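Local atomic coordinates of agmatinase (Burkholderia thailandensis, PDB entry 4DZ4), a protein that probably hydrolyses agmatine to putrescine and urea at a centre of two manganese ions, as a member of the agmatinase branch of the arginase family. Residues B[49-54]-B[133-138]; B[137-142]-B[287-292]. All blocks are in the same frame, centred on the assembly; numbering follows the deposited sequence.

Contact 1 of 2, residues B[49-54]-B[133-138]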
loop_
_atom_site.group_PDB
_atom_site.type_symbol
_atom_site.label_atom_id
_atom_site.label_comp_id
_atom_site.label_asym_id
_atom_site.label_seq_id
_atom_site.Cartn_x
_atom_site.Cartn_y
_atom_site.Cartn_z
ATOM N N VAL B 49 34.783 8.484 -9.473
ATOM C CA VAL B 49 33.456 9.015 -9.133
ATOM C C VAL B 49 33.077 8.625 -7.715
ATOM O O VAL B 49 33.212 7.456 -7.322
ATOM C CB VAL B 49 32.342 8.521 -10.079
ATOM C CG1 VAL B 49 31.025 9.210 -9.727
ATOM C CG2 VAL B 49 32.707 8.749 -11.551
ATOM N N VAL B 50 32.581 9.611 -6.967
ATOM C CA VAL B 50 32.062 9.382 -5.614
ATOM C C VAL B 50 30.540 9.532 -5.632
ATOM O O VAL B 50 30.018 10.617 -5.953
ATOM C CB VAL B 50 32.633 10.380 -4.599
ATOM C CG1 VAL B 50 31.947 10.217 -3.237
ATOM C CG2 VAL B 50 34.144 10.159 -4.478
ATOM N N VAL B 51 29.854 8.454 -5.267
ATOM C CA VAL B 51 28.403 8.505 -5.034
ATOM C C VAL B 51 28.196 8.836 -3.552
ATOM O O VAL B 51 28.828 8.196 -2.691
ATOM C CB VAL B 51 27.724 7.147 -5.360
ATOM C CG1 VAL B 51 26.208 7.224 -5.116
ATOM C CG2 VAL B 51 27.969 6.798 -6.824
ATOM N N SER B 52 27.308 9.788 -3.238
ATOM C CA SER B 52 27.019 10.068 -1.835
ATOM C C SER B 52 25.578 10.513 -1.750
ATOM O O SER B 52 24.996 10.898 -2.774
ATOM C CB SER B 52 27.963 11.140 -1.257
ATOM O OG SER B 52 27.698 12.430 -1.806
ATOM N N GLY B 53 25.015 10.445 -0.555
ATOM C CA GLY B 53 23.629 10.895 -0.351
ATOM C C GLY B 53 23.590 12.209 0.434
ATOM O O GLY B 53 24.453 12.476 1.286
ATOM N N VAL B 54 22.578 13.030 0.161
ATOM C CA VAL B 54 22.292 14.205 1.002
ATOM C C VAL B 54 20.821 14.086 1.392
ATOM O O VAL B 54 19.949 14.369 0.575
ATOM C CB VAL B 54 22.552 15.573 0.288
ATOM C CG1 VAL B 54 22.283 16.707 1.266
ATOM C CG2 VAL B 54 24.003 15.681 -0.196
ATOM N N LEU B 133 28.587 12.176 -8.000
ATOM C CA LEU B 133 27.218 11.787 -8.371
ATOM C C LEU B 133 26.411 11.733 -7.066
ATOM O O LEU B 133 26.604 10.832 -6.239
ATOM C CB LEU B 133 27.269 10.406 -9.043
ATOM C CG LEU B 133 25.926 9.840 -9.505
ATOM C CD1 LEU B 133 25.138 10.853 -10.287
ATOM C CD2 LEU B 133 26.118 8.547 -10.317
ATOM N N THR B 134 25.543 12.716 -6.858
ATOM C CA THR B 134 24.913 12.871 -5.552
ATOM C C THR B 134 23.437 12.459 -5.608
ATOM O O THR B 134 22.740 12.783 -6.557
ATOM C CB THR B 134 25.083 14.315 -5.056
ATOM O OG1 THR B 134 26.482 14.662 -5.097
ATOM C CG2 THR B 134 24.612 14.460 -3.590
ATOM N N LEU B 135 23.001 11.721 -4.593
ATOM C CA LEU B 135 21.606 11.235 -4.514
ATOM C C LEU B 135 20.897 12.089 -3.475
ATOM O O LEU B 135 21.367 12.174 -2.336
ATOM C CB LEU B 135 21.589 9.772 -4.066
ATOM C CG LEU B 135 22.446 8.812 -4.901
ATOM C CD1 LEU B 135 22.401 7.367 -4.348
ATOM C CD2 LEU B 135 22.000 8.876 -6.366
ATOM N N GLY B 136 19.773 12.699 -3.864
ATOM C CA GLY B 136 18.959 13.456 -2.941
ATOM C C GLY B 136 17.892 12.574 -2.264
ATOM O O GLY B 136 17.749 11.409 -2.586
ATOM N N GLY B 137 17.087 13.128 -1.350
ATOM C CA GLY B 137 17.174 14.523 -0.929
ATOM C C GLY B 137 16.396 15.439 -1.873
ATOM O O GLY B 137 16.244 15.174 -3.081
ATOM N N ASP B 138 15.910 16.532 -1.311
ATOM C CA ASP B 138 15.149 17.493 -2.116
ATOM C C ASP B 138 16.063 18.375 -2.969
ATOM O O ASP B 138 17.295 18.375 -2.807
ATOM C CB ASP B 138 14.116 18.265 -1.263
ATOM C CG ASP B 138 14.748 19.381 -0.390
ATOM O OD1 ASP B 138 15.588 20.163 -0.906
ATOM O OD2 ASP B 138 14.338 19.510 0.801
HETATM O O HOH W 1 28.527 12.742 -4.402
#

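Contact 2 of 2, residues B[137-142]-B[287-292]. With MN (manganese (II) ion), chain P.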
loop_
_atom_site.group_PDB
_atom_site.type_symbol
_atom_site.label_atom_id
_atom_site.label_comp_id
_atom_site.label_asym_id
_atom_site.label_seq_id
_atom_site.Cartn_x
_atom_site.Cartn_y
_atom_site.Cartn_z
ATOM N N GLY B 137 17.087 13.128 -1.350
ATOM C CA GLY B 137 17.174 14.523 -0.929
ATOM C C GLY B 137 16.396 15.439 -1.873
ATOM O O GLY B 137 16.244 15.174 -3.081
ATOM N N ASP B 138 15.910 16.532 -1.311
ATOM C CA ASP B 138 15.149 17.493 -2.116
ATOM C C ASP B 138 16.063 18.375 -2.969
ATOM O O ASP B 138 17.295 18.375 -2.807
ATOM C CB ASP B 138 14.116 18.265 -1.263
ATOM C CG ASP B 138 14.748 19.381 -0.390
ATOM O OD1 ASP B 138 15.588 20.163 -0.906
ATOM O OD2 ASP B 138 14.338 19.510 0.801
ATOM N N HIS B 139 15.467 19.069 -3.928
ATOM C CA HIS B 139 16.273 19.778 -4.936
ATOM C C HIS B 139 17.130 20.900 -4.401
ATOM O O HIS B 139 18.076 21.342 -5.074
ATOM C CB HIS B 139 15.381 20.282 -6.076
ATOM C CG HIS B 139 16.019 20.125 -7.449
ATOM N ND1 HIS B 139 15.290 20.051 -8.582
ATOM C CD2 HIS B 139 17.353 20.020 -7.829
ATOM C CE1 HIS B 139 16.111 19.892 -9.629
ATOM N NE2 HIS B 139 17.382 19.871 -9.174
ATOM N N TYR B 140 16.814 21.395 -3.201
ATOM C CA TYR B 140 17.623 22.474 -2.631
ATOM C C TYR B 140 19.108 22.085 -2.613
ATOM O O TYR B 140 19.986 22.953 -2.772
ATOM C CB TYR B 140 17.169 22.829 -1.212
ATOM C CG TYR B 140 18.080 23.874 -0.603
ATOM C CD1 TYR B 140 17.879 25.224 -0.860
ATOM C CD2 TYR B 140 19.176 23.494 0.192
ATOM C CE1 TYR B 140 18.737 26.186 -0.331
ATOM C CE2 TYR B 140 20.045 24.441 0.717
ATOM C CZ TYR B 140 19.802 25.788 0.462
ATOM O OH TYR B 140 20.651 26.752 0.980
ATOM N N ILE B 141 19.396 20.792 -2.424
ATOM C CA ILE B 141 20.818 20.376 -2.282
ATOM C C ILE B 141 21.688 20.816 -3.459
ATOM O O ILE B 141 22.904 21.029 -3.305
ATOM C CB ILE B 141 20.979 18.851 -2.025
ATOM C CG1 ILE B 141 20.690 18.018 -3.299
ATOM C CG2 ILE B 141 20.125 18.425 -0.805
ATOM C CD1 ILE B 141 21.009 16.524 -3.170
ATOM N N THR B 142 21.083 20.955 -4.639
ATOM C CA THR B 142 21.860 21.287 -5.827
ATOM C C THR B 142 22.509 22.688 -5.771
ATOM O O THR B 142 23.581 22.915 -6.365
ATOM C CB THR B 142 21.007 21.121 -7.080
ATOM O OG1 THR B 142 20.467 19.792 -7.094
ATOM C CG2 THR B 142 21.864 21.340 -8.360
ATOM N N ASP B 287 23.487 15.080 -10.149
ATOM C CA ASP B 287 22.711 14.594 -9.020
ATOM C C ASP B 287 21.354 14.085 -9.500
ATOM O O ASP B 287 20.928 14.396 -10.616
ATOM C CB ASP B 287 22.641 15.651 -7.882
ATOM C CG ASP B 287 21.927 16.925 -8.288
ATOM O OD1 ASP B 287 20.860 16.861 -8.945
ATOM O OD2 ASP B 287 22.412 18.018 -7.925
ATOM N N VAL B 288 20.742 13.251 -8.666
ATOM C CA VAL B 288 19.433 12.692 -8.951
ATOM C C VAL B 288 18.644 12.883 -7.657
ATOM O O VAL B 288 19.017 12.327 -6.623
ATOM C CB VAL B 288 19.540 11.199 -9.310
ATOM C CG1 VAL B 288 18.151 10.649 -9.646
ATOM C CG2 VAL B 288 20.536 10.999 -10.463
ATOM N N VAL B 289 17.582 13.688 -7.731
ATOM C CA VAL B 289 16.932 14.191 -6.509
ATOM C C VAL B 289 15.429 13.909 -6.484
ATOM O O VAL B 289 14.833 13.524 -7.503
ATOM C CB VAL B 289 17.118 15.713 -6.364
ATOM C CG1 VAL B 289 18.629 16.019 -6.222
ATOM C CG2 VAL B 289 16.517 16.482 -7.558
ATOM N N GLU B 290 14.871 14.094 -5.279
ATOM C CA GLU B 290 13.423 14.165 -4.985
ATOM C C GLU B 290 12.754 12.783 -4.953
ATOM O O GLU B 290 11.523 12.705 -4.938
ATOM C CB GLU B 290 12.687 15.134 -5.926
ATOM C CG GLU B 290 13.093 16.620 -5.771
ATOM C CD GLU B 290 12.465 17.340 -4.560
ATOM O OE1 GLU B 290 11.670 16.769 -3.794
ATOM O OE2 GLU B 290 12.778 18.516 -4.362
ATOM N N VAL B 291 13.530 11.702 -4.903
ATOM C CA VAL B 291 12.890 10.389 -4.648
ATOM C C VAL B 291 12.369 10.370 -3.186
ATOM O O VAL B 291 13.134 10.658 -2.250
ATOM C CB VAL B 291 13.871 9.232 -4.905
ATOM C CG1 VAL B 291 13.229 7.911 -4.473
ATOM C CG2 VAL B 291 14.275 9.177 -6.414
ATOM N N ALA B 292 11.076 10.060 -3.008
ATOM C CA ALA B 292 10.442 10.036 -1.683
ATOM C C ALA B 292 9.807 8.650 -1.504
ATOM O O ALA B 292 8.701 8.401 -2.000
ATOM C CB ALA B 292 9.403 11.164 -1.580
HETATM MN MN MN P . 13.188 20.644 -8.709
HETATM O O HOH W 2 11.260 20.816 -8.503
#

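Contact 1 of 2, residues B[49-54]-B[133-138]
Ser-52 and Leu-135 are joined backbone to backbone where two neighbouring parallel strands, 49-54 and 131-136, run through the central sheet of the arginase fold. The segments 49-54 and 133-136 approach to 4.6 Å between axes, with a crossing angle of -26°, and the ladder pairs Val-51 with Leu-133, Ser-52 with Thr-134 and Gly-53 with Leu-135. Four backbone bonds hold it: Leu-133 N to Val-50 O, Ser-52 N to Leu-133 O, Leu-135 N to Ser-52 O and Val-54 N to Leu-135 O. The bond from Leu-135 N to Ser-52 O is nearly linear at 2.8 Å, whereas that from Ser-52 N to Leu-133 O, at 3.3 Å, is the longest of the four.

The face carrying Val-51, Leu-133 and Leu-135 is wholly apolar. Val-51 CG1, anti to its backbone N (chi1 -180°), leans over the strand gap to Leu-135 CD1 at 3.9 Å, while Val-49 CG1 lies against Leu-133 CB. Leu-312 and Leu-313 of helix 300-323 close this side over Leu-133.

The other face is partly polar, though equally buried, and looser at one pair: Ser-52 OG and Thr-134 OG1, 4.2 Å apart, do not touch. A water fills in, hydrogen-bonded to each hydroxyl and donating to Val-50 O; Ser-52 OG has a further partner in His-121 of helix 114-126. Beyond the water the face turns apolar, Val-54 CG2 meeting Thr-134 CG2 at 3.7 Å. Next in the chain, a cis peptide precedes Gly-137, and Gly-137 CA makes a bent CA-H...O contact with Val-54 O at 3.2 Å.

Contact 2 of 2, residues B[137-142]-B[287-292]
His-139 and Val-289 meet at the manganese centre typical of the arginase fold, where the loop after strand 131-136 passes the end of strand 282-289. His-139 CB lies 3.6 Å from Glu-290 OE2. Next, CG sits under Val-289 CG2 at 3.7 Å, and CD2 is the ring atom nearest that methyl, which stands over the centre of the ring face in a CH-pi contact. ND1 binds manganese at 2.2 Å, together with Asp-163, Asp-167, Asp-246 and a water. CE1, between the nitrogens, is 3.2 Å from the manganese, and at the tip NE2 is hydrogen-bonded to Thr-244, so both ring nitrogens are engaged and the ring's rotation is fixed.

One backbone bond, Glu-290 N to Gly-137 O, and one from His-139 N to the carboxylate oxygen Glu-290 OE2 tie the loop to the strand end. That oxygen also accepts from His-179. Asp-138 forms an Asx turn, its OD1 taking Tyr-140 N. Val-289 CG1 touches Ile-141 CD1. Asp-287 OD1 bonds Thr-244 OG1, the hydroxyl that NE2 meets; OD2 bonds Tyr-242 OH and accepts from Thr-142 OG1 over 2.8 Å, from 36° outside the carboxylate plane.

Overall arrangement
The two contacts follow one another along the chain and share Gly-137 and Asp-138; their centres lie about 8 Å apart. Strand 131-136 lies between strands 49-54 and 282-289 in the sheet, and the loop that follows it carries contact 2. Probable hydrogen bonds join Thr-134 O to Val-288 N and Gly-136 N to Val-288 O, each 2.9 Å, so contact 1 continues across the sheet into contact 2. Val-54 CG1 also packs on Ile-141 CG2 at 3.4 Å. Gly-137, shared by both, is about 11 Å from a manganese ion, whereas His-139 two residues on binds one: the sheet core leads into the loop that presents this ligand.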